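PDB 6FRL: tryptophan halogenase superfamily from Brevundimonas sp. BAL3, which halogenates its organic substrates in a flavin-dependent reaction and prefers bromination over chlorination. Local coordinates for residues B[105-110]-B[130-135]; B[119-124]-B[459-464]; B[401-406]-B[452-457]; B[424-429]-B[438-443]. One frame throughout, in Å; residues are numbered along the deposited sequence.

In the fold
From the N terminus, contact 1 comes first: it closes a short loop by joining the chain ahead of helix 116-125 to the chain behind it. Contact 2 starts on that same helix and therefore crosses contact 1; it reaches forward to residues 459-464 and spans well over three hundred residues. Nested inside its loop, contact 3 brings the end of helix 376-402 to the end of helix 447-456. Contact 4, nested in turn within contact 3, folds residues 438-443 back on helix 422-434. Helix 447-456 is the common neighbour, and contacts 2 and 4 also reach the second subunit.

Contact 1: B[105-110]-B[130-135]; sequences GLYGQD and APLAAY
Leu-132 lays its CD2 methyl over the ring of Tyr-107, 4.0 Å from the centroid and only 4° off the ring normal, an example of a CH-pi contact at the centre of a face. The two side chains cross at about a right angle. With its CG anti to the backbone N (chi1 178°), Leu-132 also brings CG to 3.7 Å from Tyr-107 CD1, while the carbonyl oxygen of Leu-132 lies 3.4 Å from that same CD1. Beside this close-set part, one backbone bond joins the two loops: Gly-108 N donates to Tyr-135 O at 2.8 Å and is nearly straight (163°). Gly-108 has positive phi, and a side chain there would stand close to Tyr-135 CB; its lack lets the backbones come together, with Tyr-135 CB 3.8 Å from Gly-108 N. Tyr-135 then turns its ring away, and its hydroxyl is held by Arg-484. The outer side is looser: the exposed Leu-106 points away from residues 130-135, and Ala-133 meets the edge of the Tyr-107 ring through CA, 4.1 Å from CE1. An alanine in place of Tyr-107 would probably leave Leu-132 CD2 without its aromatic face, opening a gap towards Ala-452 of helix 447-456. The chemistry is dispersion around an aromatic ring plus one backbone bond, Gly-108 N to Tyr-135 O, that links the two loops directly.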
# COMPACT_ATOMS: atom_id res chain seq x y z
N GLY B 105 -12.85 4.26 12.10
CA GLY B 105 -11.98 3.68 13.10
C GLY B 105 -11.82 2.17 12.95
O GLY B 105 -12.56 1.52 12.18
N LEU B 106 -10.87 1.61 13.69
CA LEU B 106 -10.72 0.15 13.82
C LEU B 106 -11.59 -0.40 14.98
O LEU B 106 -12.14 0.37 15.78
CB LEU B 106 -9.26 -0.24 14.04
CG LEU B 106 -8.17 0.42 13.20
CD1 LEU B 106 -6.80 -0.15 13.63
CD2 LEU B 106 -8.49 0.21 11.73
N TYR B 107 -11.70 -1.74 15.00
CA TYR B 107 -12.41 -2.50 16.04
C TYR B 107 -11.45 -3.20 17.00
O TYR B 107 -10.59 -3.96 16.59
CB TYR B 107 -13.30 -3.57 15.41
CG TYR B 107 -14.44 -3.00 14.63
CD1 TYR B 107 -15.64 -2.63 15.25
CD2 TYR B 107 -14.34 -2.80 13.26
CE1 TYR B 107 -16.70 -2.11 14.50
CE2 TYR B 107 -15.40 -2.28 12.52
CZ TYR B 107 -16.55 -1.93 13.14
OH TYR B 107 -17.58 -1.42 12.41
N GLY B 108 -11.61 -2.95 18.29
CA GLY B 108 -10.83 -3.65 19.28
C GLY B 108 -9.35 -3.34 19.18
O GLY B 108 -8.95 -2.25 18.73
N GLN B 109 -8.57 -4.33 19.62
CA GLN B 109 -7.11 -4.29 19.68
C GLN B 109 -6.55 -5.56 19.04
O GLN B 109 -6.86 -6.66 19.48
CB GLN B 109 -6.68 -4.23 21.15
CG GLN B 109 -5.17 -4.19 21.44
CD GLN B 109 -4.50 -2.88 20.99
OE1 GLN B 109 -4.54 -1.85 21.72
NE2 GLN B 109 -3.93 -2.89 19.78
N ASP B 110 -5.76 -5.38 17.97
CA ASP B 110 -5.02 -6.48 17.34
C ASP B 110 -3.99 -7.03 18.33
O ASP B 110 -3.41 -6.28 19.13
CB ASP B 110 -4.33 -6.02 16.04
CG ASP B 110 -5.34 -5.81 14.88
OD1 ASP B 110 -6.57 -5.88 15.12
OD2 ASP B 110 -4.89 -5.57 13.71
N ALA B 130 -22.29 -10.19 22.18
CA ALA B 130 -21.90 -8.76 22.08
C ALA B 130 -21.56 -8.34 20.64
O ALA B 130 -20.65 -8.92 20.04
CB ALA B 130 -20.73 -8.44 22.99
N PRO B 131 -22.25 -7.31 20.11
CA PRO B 131 -21.99 -6.92 18.73
C PRO B 131 -20.53 -6.50 18.53
O PRO B 131 -19.88 -6.01 19.47
CB PRO B 131 -22.90 -5.70 18.52
CG PRO B 131 -23.80 -5.62 19.71
CD PRO B 131 -23.09 -6.33 20.82
N LEU B 132 -20.02 -6.68 17.33
CA LEU B 132 -18.67 -6.22 17.02
C LEU B 132 -18.51 -4.68 17.28
O LEU B 132 -17.43 -4.24 17.72
CB LEU B 132 -18.32 -6.57 15.59
CG LEU B 132 -16.96 -6.12 15.08
CD1 LEU B 132 -15.85 -6.98 15.65
CD2 LEU B 132 -16.98 -6.16 13.57
N ALA B 133 -19.58 -3.91 17.04
CA ALA B 133 -19.62 -2.46 17.31
C ALA B 133 -19.36 -2.01 18.77
O ALA B 133 -18.96 -0.86 19.01
CB ALA B 133 -20.95 -1.90 16.83
N ALA B 134 -19.60 -2.89 19.74
CA ALA B 134 -19.23 -2.57 21.11
C ALA B 134 -17.74 -2.38 21.30
O ALA B 134 -17.34 -1.91 22.35
CB ALA B 134 -19.73 -3.63 22.07
N TYR B 135 -16.93 -2.76 20.32
CA TYR B 135 -15.48 -2.60 20.41
C TYR B 135 -14.91 -1.48 19.56
O TYR B 135 -13.71 -1.42 19.40
CB TYR B 135 -14.77 -3.90 20.08
CG TYR B 135 -15.25 -5.05 20.91
CD1 TYR B 135 -16.32 -5.82 20.50
CD2 TYR B 135 -14.62 -5.38 22.11
CE1 TYR B 135 -16.79 -6.87 21.27
CE2 TYR B 135 -15.08 -6.44 22.90
CZ TYR B 135 -16.16 -7.19 22.45
OH TYR B 135 -16.61 -8.24 23.19

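Contact 2: B[119-124]-B[459-464]; sequences YWLKQR and LYPDHH
Arg-124, with CG anti to the backbone N (chi1 -179°) and its chain extended as far as NE, meets the ring of Tyr-460, whose own CG is anti to its carbonyl carbon. The result is a cation-pi pair that joins helix 116-125 to the loop after helix 447-456 in this tryptophan-halogenase chain. Arg-124 CZ lies 4.2 Å from the ring centroid but off-centre, nearest CE2 and CD2, and the guanidinium and ring planes are 32° apart. Trp-120 reaches the same tyrosine by another atom: its CZ3 is 3.6 Å from Tyr-460 CE1, the two rings meeting obliquely. Leu-121 fills the middle with its two methyls, CD2 standing 4.0 Å from Tyr-460 CD1 and CD1 standing 3.7 Å from Pro-461 CG. The tyrosine hydroxyl bonds to Asp-455, so the ring is held at its polar end as well. Further along, Asp-462 forms a salt bridge with Arg-373 of the second subunit, which places this loop at the dimer interface. Asp-469 accepts from His-464 NE2 and pairs with Lys-122 NZ, tying both residues to one carboxylate. Next to that polar link, Lys-122 CB sits over one face of the His-464 imidazole, 4.0 Å from its centroid, and Lys-122 CA is 3.6 Å from His-464 CE1.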
# COMPACT_ATOMS: atom_id res chain seq x y z
N TYR B 119 -10.42 -13.12 17.19
CA TYR B 119 -10.70 -13.37 18.59
C TYR B 119 -12.22 -13.16 18.89
O TYR B 119 -12.85 -13.99 19.55
CB TYR B 119 -9.84 -12.47 19.48
CG TYR B 119 -8.36 -12.71 19.35
CD1 TYR B 119 -7.71 -13.70 20.10
CD2 TYR B 119 -7.58 -11.92 18.49
CE1 TYR B 119 -6.33 -13.90 19.97
CE2 TYR B 119 -6.20 -12.11 18.36
CZ TYR B 119 -5.57 -13.09 19.10
OH TYR B 119 -4.21 -13.26 18.94
N TRP B 120 -12.80 -12.07 18.35
CA TRP B 120 -14.23 -11.81 18.48
C TRP B 120 -15.07 -12.96 17.91
O TRP B 120 -16.08 -13.35 18.50
CB TRP B 120 -14.63 -10.51 17.79
CG TRP B 120 -16.08 -10.18 17.93
CD1 TRP B 120 -16.71 -9.65 19.02
CD2 TRP B 120 -17.09 -10.39 16.95
NE1 TRP B 120 -18.06 -9.50 18.77
CE2 TRP B 120 -18.32 -9.95 17.51
CE3 TRP B 120 -17.08 -10.90 15.66
CZ2 TRP B 120 -19.54 -10.02 16.80
CZ3 TRP B 120 -18.29 -10.98 14.95
CH2 TRP B 120 -19.51 -10.54 15.53
N LEU B 121 -14.67 -13.49 16.76
CA LEU B 121 -15.38 -14.64 16.20
C LEU B 121 -15.31 -15.91 17.05
O LEU B 121 -16.32 -16.59 17.21
CB LEU B 121 -14.94 -14.93 14.76
CG LEU B 121 -15.46 -13.90 13.77
CD1 LEU B 121 -14.62 -13.84 12.50
CD2 LEU B 121 -16.93 -14.20 13.46
N LYS B 122 -14.13 -16.24 17.57
CA LYS B 122 -13.98 -17.36 18.50
C LYS B 122 -14.98 -17.26 19.65
O LYS B 122 -15.72 -18.21 19.94
CB LYS B 122 -12.56 -17.45 19.09
CG LYS B 122 -12.47 -18.45 20.23
CD LYS B 122 -11.00 -18.66 20.66
CE LYS B 122 -10.87 -19.74 21.71
NZ LYS B 122 -11.49 -21.00 21.19
N GLN B 123 -15.01 -16.10 20.29
CA GLN B 123 -15.92 -15.88 21.43
C GLN B 123 -17.37 -15.92 21.00
O GLN B 123 -18.23 -16.46 21.69
CB GLN B 123 -15.59 -14.57 22.16
CG GLN B 123 -16.12 -14.46 23.59
CD GLN B 123 -15.52 -15.48 24.56
OE1 GLN B 123 -14.38 -15.93 24.43
NE2 GLN B 123 -16.32 -15.87 25.54
N ARG B 124 -17.65 -15.38 19.83
CA ARG B 124 -18.99 -15.45 19.28
C ARG B 124 -19.42 -16.90 19.05
O ARG B 124 -20.59 -17.22 19.21
CB ARG B 124 -19.09 -14.66 17.96
CG ARG B 124 -20.46 -14.67 17.35
CD ARG B 124 -20.48 -13.92 16.05
NE ARG B 124 -21.84 -13.85 15.50
CZ ARG B 124 -22.35 -14.67 14.59
NH1 ARG B 124 -21.60 -15.60 13.96
NH2 ARG B 124 -23.60 -14.49 14.21
N LEU B 459 -22.56 -11.40 7.50
CA LEU B 459 -21.75 -12.39 6.77
C LEU B 459 -20.40 -12.62 7.46
O LEU B 459 -19.56 -11.74 7.43
CB LEU B 459 -21.54 -11.96 5.32
CG LEU B 459 -20.72 -12.96 4.45
CD1 LEU B 459 -21.38 -14.34 4.34
CD2 LEU B 459 -20.41 -12.42 3.07
N TYR B 460 -20.19 -13.81 8.01
CA TYR B 460 -19.00 -14.15 8.81
C TYR B 460 -18.32 -15.39 8.28
O TYR B 460 -18.98 -16.24 7.72
CB TYR B 460 -19.42 -14.42 10.25
CG TYR B 460 -20.17 -13.28 10.89
CD1 TYR B 460 -19.49 -12.12 11.27
CD2 TYR B 460 -21.54 -13.35 11.11
CE1 TYR B 460 -20.15 -11.05 11.86
CE2 TYR B 460 -22.22 -12.28 11.71
CZ TYR B 460 -21.50 -11.13 12.08
OH TYR B 460 -22.12 -10.06 12.66
N PRO B 461 -16.99 -15.52 8.47
CA PRO B 461 -16.27 -16.69 7.99
C PRO B 461 -16.58 -17.96 8.74
O PRO B 461 -16.99 -17.88 9.89
CB PRO B 461 -14.79 -16.33 8.21
CG PRO B 461 -14.75 -15.09 9.01
CD PRO B 461 -16.09 -14.44 8.91
N ASP B 462 -16.34 -19.10 8.10
CA ASP B 462 -16.62 -20.43 8.67
C ASP B 462 -15.57 -20.69 9.74
O ASP B 462 -15.92 -20.99 10.88
CB ASP B 462 -16.57 -21.60 7.63
CG ASP B 462 -16.53 -21.11 6.15
OD1 ASP B 462 -17.43 -20.32 5.78
OD2 ASP B 462 -15.61 -21.52 5.38
N HIS B 463 -14.29 -20.55 9.36
CA HIS B 463 -13.20 -20.58 10.35
C HIS B 463 -12.35 -19.31 10.40
O HIS B 463 -11.87 -18.75 9.37
CB HIS B 463 -12.29 -21.82 10.30
CG HIS B 463 -11.86 -22.27 11.67
ND1 HIS B 463 -10.68 -21.86 12.26
CD2 HIS B 463 -12.47 -23.07 12.57
CE1 HIS B 463 -10.58 -22.40 13.46
NE2 HIS B 463 -11.65 -23.14 13.67
N HIS B 464 -12.21 -18.84 11.63
CA HIS B 464 -11.20 -17.83 12.05
C HIS B 464 -9.75 -18.41 12.05
O HIS B 464 -9.53 -19.59 11.77
CB HIS B 464 -11.59 -17.23 13.44
CG HIS B 464 -11.65 -18.23 14.56
ND1 HIS B 464 -12.84 -18.71 15.07
CD2 HIS B 464 -10.67 -18.84 15.27
CE1 HIS B 464 -12.58 -19.57 16.04
NE2 HIS B 464 -11.27 -19.66 16.19

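Contact 3: B[401-406]-B[452-457]; sequences YKLNRR and AIYDGF
Tyr-454 is the first residue of 452-457 to meet the other segment: its CD1 lies 4.1 Å from Leu-403 CD1, the two side chains crossing obliquely. One turn on, Phe-457 is the first residue after helix 447-456 to leave helical backbone angles, and it makes the largest single contribution to the contact. Its CG, anti to the carbonyl carbon (chi1 -69°), is pressed against Leu-403, itself the first residue past helix 376-402. The CB atoms of Phe-457 and Leu-403 are 3.7 Å apart, and further round the ring Phe-457 CE1 is 3.6 Å from Asn-404 CA. Phe-457 O receives a weak hydrogen bond from Arg-405 NE, long at 3.4 Å and from a poorly ordered side chain. The turn facing the phenylalanine is stiffened from within. Asn-404 OD1 accepts from Arg-406 N at 2.9 Å, an Asx turn, and its ND2 gives a straight bond (170°) to Tyr-401 O. That amide also reaches Trp-412 O, linking the turn to helix 410-417. Two helix ends thus meet here, wedged among others: Tyr-454 stacks on Trp-431 of helix 422-434, while Ile-453 packs against Phe-396 and Leu-399 of helix 376-402 and Phe-100 of strand 99-103.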
# COMPACT_ATOMS: atom_id res chain seq x y z
N TYR B 401 -25.52 -3.59 -1.52
CA TYR B 401 -26.71 -4.16 -2.15
C TYR B 401 -26.65 -5.69 -2.19
O TYR B 401 -27.62 -6.37 -1.88
CB TYR B 401 -26.87 -3.63 -3.59
CG TYR B 401 -27.21 -2.17 -3.72
CD1 TYR B 401 -28.51 -1.71 -3.45
CD2 TYR B 401 -26.26 -1.23 -4.16
CE1 TYR B 401 -28.83 -0.36 -3.57
CE2 TYR B 401 -26.59 0.12 -4.30
CZ TYR B 401 -27.88 0.54 -4.01
OH TYR B 401 -28.25 1.85 -4.17
N LYS B 402 -25.48 -6.21 -2.60
CA LYS B 402 -25.25 -7.65 -2.73
C LYS B 402 -25.56 -8.47 -1.49
O LYS B 402 -26.00 -9.61 -1.62
CB LYS B 402 -23.81 -7.88 -3.17
CG LYS B 402 -23.44 -9.35 -3.42
CD LYS B 402 -24.38 -10.02 -4.41
CE LYS B 402 -23.81 -11.27 -5.04
NZ LYS B 402 -24.84 -11.98 -5.86
N LEU B 403 -25.32 -7.91 -0.29
CA LEU B 403 -25.48 -8.62 0.98
C LEU B 403 -26.77 -8.31 1.77
O LEU B 403 -26.96 -8.78 2.92
CB LEU B 403 -24.28 -8.31 1.89
CG LEU B 403 -22.88 -8.59 1.34
CD1 LEU B 403 -21.85 -8.25 2.39
CD2 LEU B 403 -22.76 -10.05 0.93
N ASN B 404 -27.67 -7.55 1.16
CA ASN B 404 -28.91 -7.20 1.84
C ASN B 404 -29.70 -8.48 2.19
O ASN B 404 -29.56 -9.49 1.52
CB ASN B 404 -29.71 -6.20 1.01
CG ASN B 404 -30.69 -6.86 0.08
OD1 ASN B 404 -31.80 -7.22 0.51
ND2 ASN B 404 -30.32 -7.00 -1.19
N ARG B 405 -30.49 -8.42 3.25
CA ARG B 405 -31.35 -9.53 3.69
C ARG B 405 -32.87 -9.19 3.70
O ARG B 405 -33.67 -9.76 4.44
CB ARG B 405 -30.89 -10.01 5.08
CG ARG B 405 -29.55 -10.71 5.12
CD ARG B 405 -29.51 -11.62 6.35
NE ARG B 405 -28.16 -12.13 6.66
CZ ARG B 405 -27.81 -13.41 6.85
NH1 ARG B 405 -28.71 -14.40 6.77
NH2 ARG B 405 -26.55 -13.72 7.12
N ARG B 406 -33.27 -8.27 2.83
CA ARG B 406 -34.66 -7.83 2.77
C ARG B 406 -35.43 -8.81 1.90
O ARG B 406 -34.98 -9.16 0.82
CB ARG B 406 -34.74 -6.40 2.21
CG ARG B 406 -34.36 -5.32 3.21
CD ARG B 406 -34.45 -3.94 2.58
NE ARG B 406 -35.83 -3.54 2.25
CZ ARG B 406 -36.61 -2.75 2.99
NH1 ARG B 406 -36.20 -2.24 4.14
NH2 ARG B 406 -37.84 -2.49 2.57
N ALA B 452 -16.88 -3.60 8.72
CA ALA B 452 -18.14 -2.98 9.19
C ALA B 452 -19.34 -3.41 8.34
O ALA B 452 -20.45 -3.62 8.84
CB ALA B 452 -18.03 -1.46 9.20
N ILE B 453 -19.10 -3.54 7.03
CA ILE B 453 -20.17 -3.95 6.13
C ILE B 453 -20.43 -5.47 6.26
O ILE B 453 -21.60 -5.89 6.38
CB ILE B 453 -19.87 -3.51 4.69
CG1 ILE B 453 -19.64 -1.96 4.63
CG2 ILE B 453 -20.99 -3.94 3.74
CD1 ILE B 453 -20.68 -1.09 5.33
N TYR B 454 -19.36 -6.28 6.30
CA TYR B 454 -19.56 -7.72 6.47
C TYR B 454 -20.37 -7.98 7.74
O TYR B 454 -21.40 -8.66 7.69
CB TYR B 454 -18.23 -8.49 6.49
CG TYR B 454 -17.47 -8.52 5.16
CD1 TYR B 454 -18.09 -8.88 3.99
CD2 TYR B 454 -16.10 -8.22 5.11
CE1 TYR B 454 -17.38 -8.93 2.78
CE2 TYR B 454 -15.38 -8.26 3.92
CZ TYR B 454 -16.02 -8.61 2.75
OH TYR B 454 -15.33 -8.67 1.56
N ASP B 455 -19.95 -7.37 8.84
CA ASP B 455 -20.64 -7.54 10.11
C ASP B 455 -22.04 -6.96 10.12
O ASP B 455 -22.97 -7.57 10.65
CB ASP B 455 -19.83 -6.96 11.27
CG ASP B 455 -20.63 -6.83 12.50
OD1 ASP B 455 -20.89 -7.89 13.09
OD2 ASP B 455 -21.02 -5.68 12.85
N GLY B 456 -22.22 -5.78 9.55
CA GLY B 456 -23.56 -5.16 9.44
C GLY B 456 -24.60 -6.00 8.71
O GLY B 456 -25.77 -6.01 9.08
N PHE B 457 -24.17 -6.70 7.65
CA PHE B 457 -25.06 -7.62 6.95
C PHE B 457 -25.00 -9.07 7.42
O PHE B 457 -25.58 -9.92 6.78
CB PHE B 457 -24.80 -7.57 5.45
CG PHE B 457 -25.24 -6.29 4.83
CD1 PHE B 457 -26.54 -6.12 4.41
CD2 PHE B 457 -24.35 -5.24 4.69
CE1 PHE B 457 -26.93 -4.94 3.82
CE2 PHE B 457 -24.74 -4.05 4.13
CZ PHE B 457 -26.04 -3.89 3.68

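Contact 4: B[424-429]-B[438-443]; sequences LERKIA and VRYRWE
The guanidinium of Arg-426 carries Tyr-440 OH over one face, 3.2 Å above its plane and towards the rim, with the ring plane turned almost perpendicular (89°). The ring in turn has Val-438 CG1 over one face and Arg-426 NH1 at its edge, in plane, 3.5 Å from CE1. The hydroxyl makes its hydrogen bond to Thr-423 O instead of to the arginine, so this is polar packing. Arg-426 NH2 has weak, long ion pairs with Glu-381 and Asp-384 of the second subunit. Lys-427 supplies the strong bonds. Its chain packs CG against Val-438 CB at 3.8 Å, then bends at chi3 and chi4 to bring NZ to Glu-443 OE1, tip to tip, in a salt bridge of 2.6 Å on the syn side of the carboxylate. The same ammonium donates to Val-438 O at 2.9 Å, from 39° above the carbonyl plane, and makes a cation-pi contact with Trp-450. A water links the backbones, donating to Lys-427 O at 2.7 Å and accepting from Val-438 N at 3.3 Å. A leucine in place of Lys-427 would probably leave Glu-443 OE1 without its counter-charge and Val-438 O without this donor. Carboxylate, carbonyl and indole together would be expected to stabilise the buried ammonium in its charged form. The bonds of Lys-427 join residues 438-443 to helix 422-434.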
# COMPACT_ATOMS: atom_id res chain seq x y z
N LEU B 424 -14.75 -8.08 -6.72
CA LEU B 424 -15.60 -8.23 -5.54
C LEU B 424 -15.91 -9.69 -5.18
O LEU B 424 -16.06 -10.01 -3.98
CB LEU B 424 -16.91 -7.46 -5.72
CG LEU B 424 -17.84 -7.44 -4.51
CD1 LEU B 424 -17.13 -6.86 -3.28
CD2 LEU B 424 -19.07 -6.62 -4.86
N GLU B 425 -16.06 -10.55 -6.20
CA GLU B 425 -16.25 -12.00 -5.97
C GLU B 425 -15.08 -12.54 -5.16
O GLU B 425 -15.28 -13.27 -4.20
CB GLU B 425 -16.39 -12.79 -7.28
CG GLU B 425 -17.78 -12.74 -7.91
CD GLU B 425 -17.87 -13.42 -9.30
OE1 GLU B 425 -16.82 -13.89 -9.83
OE2 GLU B 425 -18.99 -13.47 -9.86
N ARG B 426 -13.87 -12.16 -5.55
CA ARG B 426 -12.66 -12.62 -4.88
C ARG B 426 -12.57 -12.15 -3.43
O ARG B 426 -12.15 -12.93 -2.57
CB ARG B 426 -11.41 -12.14 -5.62
CG ARG B 426 -11.10 -12.91 -6.89
CD ARG B 426 -9.92 -12.27 -7.57
NE ARG B 426 -8.77 -12.21 -6.64
CZ ARG B 426 -7.67 -11.48 -6.81
NH1 ARG B 426 -7.52 -10.68 -7.88
NH2 ARG B 426 -6.71 -11.54 -5.90
N LYS B 427 -12.95 -10.89 -3.17
CA LYS B 427 -13.00 -10.35 -1.82
C LYS B 427 -13.96 -11.12 -0.94
O LYS B 427 -13.58 -11.55 0.15
CB LYS B 427 -13.41 -8.86 -1.80
CG LYS B 427 -12.26 -7.88 -1.93
CD LYS B 427 -12.73 -6.44 -1.98
CE LYS B 427 -11.81 -5.51 -1.19
NZ LYS B 427 -10.64 -5.13 -1.98
N ILE B 428 -15.20 -11.29 -1.43
CA ILE B 428 -16.24 -12.00 -0.68
C ILE B 428 -15.81 -13.43 -0.44
O ILE B 428 -16.03 -13.95 0.65
CB ILE B 428 -17.61 -11.93 -1.39
CG1 ILE B 428 -18.15 -10.50 -1.36
CG2 ILE B 428 -18.64 -12.84 -0.73
CD1 ILE B 428 -19.39 -10.32 -2.22
N ALA B 429 -15.15 -14.06 -1.42
CA ALA B 429 -14.71 -15.47 -1.29
C ALA B 429 -13.58 -15.66 -0.25
O ALA B 429 -13.62 -16.61 0.51
CB ALA B 429 -14.33 -16.07 -2.66
N VAL B 438 -8.67 -9.07 0.71
CA VAL B 438 -7.94 -8.92 -0.54
C VAL B 438 -7.67 -7.42 -0.67
O VAL B 438 -8.57 -6.59 -0.50
CB VAL B 438 -8.75 -9.45 -1.75
CG1 VAL B 438 -8.03 -9.15 -3.06
CG2 VAL B 438 -9.02 -10.94 -1.60
N ARG B 439 -6.43 -7.08 -0.96
CA ARG B 439 -6.03 -5.69 -1.04
C ARG B 439 -5.56 -5.38 -2.46
O ARG B 439 -4.61 -5.97 -2.97
CB ARG B 439 -4.95 -5.38 0.00
CG ARG B 439 -5.53 -5.32 1.42
CD ARG B 439 -4.50 -4.98 2.51
NE ARG B 439 -4.79 -5.71 3.76
CZ ARG B 439 -4.46 -5.32 5.00
NH1 ARG B 439 -3.79 -4.18 5.22
NH2 ARG B 439 -4.82 -6.07 6.04
N TYR B 440 -6.29 -4.48 -3.10
CA TYR B 440 -5.89 -3.95 -4.39
C TYR B 440 -5.25 -2.58 -4.18
O TYR B 440 -5.24 -2.03 -3.06
CB TYR B 440 -7.10 -3.89 -5.31
CG TYR B 440 -7.83 -5.22 -5.54
CD1 TYR B 440 -7.22 -6.28 -6.22
CD2 TYR B 440 -9.14 -5.42 -5.08
CE1 TYR B 440 -7.88 -7.49 -6.44
CE2 TYR B 440 -9.83 -6.62 -5.31
CZ TYR B 440 -9.19 -7.65 -5.99
OH TYR B 440 -9.86 -8.84 -6.20
N ARG B 441 -4.70 -2.01 -5.24
CA ARG B 441 -4.13 -0.65 -5.17
C ARG B 441 -5.31 0.33 -5.22
O ARG B 441 -6.36 0.04 -5.85
CB ARG B 441 -3.16 -0.34 -6.33
CG ARG B 441 -2.06 -1.37 -6.57
CD ARG B 441 -1.35 -1.17 -7.91
NE ARG B 441 -2.18 -1.46 -9.10
CZ ARG B 441 -2.09 -0.84 -10.30
NH1 ARG B 441 -1.19 0.13 -10.51
NH2 ARG B 441 -2.90 -1.19 -11.30
N TRP B 442 -5.12 1.47 -4.56
CA TRP B 442 -5.99 2.65 -4.70
C TRP B 442 -7.37 2.54 -4.02
O TRP B 442 -8.33 3.20 -4.42
CB TRP B 442 -6.11 3.08 -6.19
CG TRP B 442 -4.76 3.27 -6.82
CD1 TRP B 442 -4.18 2.53 -7.82
CD2 TRP B 442 -3.81 4.27 -6.46
NE1 TRP B 442 -2.93 3.03 -8.11
CE2 TRP B 442 -2.67 4.09 -7.28
CE3 TRP B 442 -3.81 5.31 -5.51
CZ2 TRP B 442 -1.54 4.89 -7.18
CZ3 TRP B 442 -2.69 6.13 -5.41
CH2 TRP B 442 -1.57 5.92 -6.24
N GLU B 443 -7.43 1.73 -2.96
CA GLU B 443 -8.64 1.59 -2.14
C GLU B 443 -8.85 2.87 -1.33
O GLU B 443 -7.97 3.30 -0.60
CB GLU B 443 -8.48 0.44 -1.12
CG GLU B 443 -8.22 -0.96 -1.67
CD GLU B 443 -9.47 -1.77 -1.99
OE1 GLU B 443 -9.28 -2.94 -2.32
OE2 GLU B 443 -10.62 -1.28 -1.92
O HOH W 1 -11.58 -10.36 1.42